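PDB 5K04: N-terminal acetyltransferase B complex subunit MDM20, which serves as the non-catalytic, auxiliary subunit of the NatB N-terminal acetyltransferase complex, cradling the catalytic subunit NAT3 and probably supporting its activity. Local coordinates for the interface of chains A and B. Numbering follows the deposited sequence. Chains: chain A, Uncharacterized protein; chain B, N-terminal acetyltransferase B complex subunit NAT3.

The interface of chains A and B. Residues chain A 479, 482-483, 488, 495; chain B 33, 36-37.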
ATOM      1  N   SER A 479       4.284 -16.445  -0.436  1.00 43.70           N
ATOM      2  CA  SER A 479       2.863 -16.497  -0.780  1.00 45.25           C
ATOM      3  C   SER A 479       2.650 -16.888  -2.245  1.00 45.26           C
ATOM      4  O   SER A 479       1.762 -17.692  -2.560  1.00 26.97           O
ATOM      5  CB  SER A 479       2.221 -15.134  -0.482  1.00 39.93           C
ATOM      6  OG  SER A 479       2.380 -14.793   0.885  1.00 39.88           O
ATOM      7  N   GLN A 482       3.558 -20.673  -2.568  1.00 37.69           N
ATOM      8  CA  GLN A 482       2.516 -21.509  -1.974  1.00 40.97           C
ATOM      9  C   GLN A 482       1.213 -21.399  -2.749  1.00 30.93           C
ATOM     10  O   GLN A 482       0.482 -22.386  -2.895  1.00 34.07           O
ATOM     11  CB  GLN A 482       2.295 -21.103  -0.517  1.00 44.81           C
ATOM     12  CG  GLN A 482       3.447 -21.405   0.414  1.00 58.42           C
ATOM     13  CD  GLN A 482       3.241 -20.795   1.793  1.00 79.13           C
ATOM     14  OE1 GLN A 482       2.219 -20.154   2.059  1.00 80.79           O
ATOM     15  NE2 GLN A 482       4.216 -20.991   2.681  1.00 91.59           N
ATOM     16  N   GLY A 483       0.885 -20.196  -3.221  1.00 38.31           N
ATOM     17  CA  GLY A 483      -0.321 -20.040  -4.016  1.00 40.44           C
ATOM     18  C   GLY A 483      -0.278 -20.860  -5.292  1.00 42.84           C
ATOM     19  O   GLY A 483      -1.294 -21.403  -5.716  1.00 28.93           O
ATOM     20  N   VAL A 488      -4.332 -21.868  -6.135  1.00 36.62           N
ATOM     21  CA  VAL A 488      -5.199 -20.771  -5.724  1.00 41.53           C
ATOM     22  C   VAL A 488      -5.136 -19.662  -6.760  1.00 35.93           C
ATOM     23  O   VAL A 488      -4.771 -18.518  -6.460  1.00 26.91           O
ATOM     24  CB  VAL A 488      -4.817 -20.268  -4.324  1.00 50.01           C
ATOM     25  CG1 VAL A 488      -6.022 -19.640  -3.655  1.00 41.91           C
ATOM     26  CG2 VAL A 488      -4.287 -21.425  -3.485  1.00 55.06           C
ATOM     27  N   PHE A 495      -1.508 -11.591  -5.602  1.00 35.10           N
ATOM     28  CA  PHE A 495      -0.213 -11.745  -4.933  1.00 36.08           C
ATOM     29  C   PHE A 495       0.903 -11.166  -5.792  1.00 32.10           C
ATOM     30  O   PHE A 495       1.764 -10.425  -5.308  1.00 23.48           O
ATOM     31  CB  PHE A 495       0.095 -13.217  -4.648  1.00 37.28           C
ATOM     32  CG  PHE A 495      -0.834 -13.880  -3.672  1.00 37.38           C
ATOM     33  CD1 PHE A 495      -1.711 -13.144  -2.895  1.00 43.85           C
ATOM     34  CD2 PHE A 495      -0.816 -15.257  -3.534  1.00 41.08           C
ATOM     35  CE1 PHE A 495      -2.555 -13.770  -2.002  1.00 46.11           C
ATOM     36  CE2 PHE A 495      -1.667 -15.892  -2.636  1.00 45.70           C
ATOM     37  CZ  PHE A 495      -2.535 -15.148  -1.874  1.00 39.69           C
TER
ATOM     38  N   SER B  33      -2.190 -13.404   3.429  1.00 43.33           N
ATOM     39  CA  SER B  33      -2.022 -14.263   2.263  1.00 43.12           C
ATOM     40  C   SER B  33      -2.259 -15.732   2.614  1.00 40.37           C
ATOM     41  O   SER B  33      -2.738 -16.503   1.773  1.00 30.04           O
ATOM     42  CB  SER B  33      -0.623 -14.069   1.676  1.00 34.00           C
ATOM     43  OG  SER B  33       0.337 -14.618   2.563  1.00 28.68           O
ATOM     44  N   LEU B  36      -5.919 -16.305   2.436  1.00 34.38           N
ATOM     45  CA  LEU B  36      -6.301 -16.383   1.031  1.00 41.41           C
ATOM     46  C   LEU B  36      -5.824 -17.673   0.385  1.00 41.98           C
ATOM     47  O   LEU B  36      -6.443 -18.142  -0.574  1.00 26.51           O
ATOM     48  CB  LEU B  36      -5.755 -15.187   0.257  1.00 32.08           C
ATOM     49  CG  LEU B  36      -6.337 -13.843   0.701  1.00 37.34           C
ATOM     50  CD1 LEU B  36      -5.524 -12.724   0.097  1.00 34.87           C
ATOM     51  CD2 LEU B  36      -7.808 -13.689   0.329  1.00 34.04           C
ATOM     52  N   ILE B  37      -4.735 -18.263   0.894  1.00 42.69           N
ATOM     53  CA  ILE B  37      -4.214 -19.486   0.292  1.00 39.26           C
ATOM     54  C   ILE B  37      -5.006 -20.696   0.772  1.00 38.68           C
ATOM     55  O   ILE B  37      -5.422 -21.538  -0.034  1.00 29.35           O
ATOM     56  CB  ILE B  37      -2.703 -19.625   0.581  1.00 45.10           C
ATOM     57  CG1 ILE B  37      -1.897 -18.723  -0.360  1.00 45.58           C
ATOM     58  CG2 ILE B  37      -2.231 -21.079   0.430  1.00 32.44           C
ATOM     59  CD1 ILE B  37      -0.544 -18.347   0.196  1.00 44.55           C
TER
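B:Ile37 presses its longer CG1-CD1 arm between A:Phe495 and A:Ser479, a worked example of how one aliphatic side chain can fit a catalytic GNAT subunit against its helical auxiliary partner. B:Ile37 stands near the end of NAT3 helix 29-38 and faces MDM20 helices 456-485 and 489-503. At its CB the chain forks, and CG1 is the branch that makes the contact: it lies anti to the carbonyl carbon (chi1 -79°), heading for the auxiliary subunit. There CG1 of B:Ile37 meets CE2 of A:Phe495 at 3.6 Å, the two side chains crossing obliquely. The extended second torsion (156°) carries CD1 onward to helix 456-485. This terminal methyl comes 3.7 Å from the backbone O of A:Ser479. It also lies 3.8 Å from the side-chain amide oxygen OE1 of A:Gln482, whose chain it meets at about a right angle; both oxygens touch the methyl in van der Waals fashion.

The far corner of the same phenyl ring serves the neighbouring residue. CD1 of B:Leu36 lies in the ring plane at its edge, 3.8 Å from CE1 of A:Phe495, so neighbouring NAT3 residues meet the CE2 and CE1 corners at the outer end of one ring.

One helical turn before B:Ile37, the contact becomes polar. The hydroxyls OG of B:Ser33 and OG of A:Ser479 meet tip to tip in a short hydrogen bond of 2.6 Å, in which either hydroxyl could be the donor. Past the end of helix 456-485, A:Val488 closes on the backbone at the C-terminal end of helix 29-38: CG1 packs 3.5 Å from O of B:Leu36, while CG2 touches O of B:Ile37.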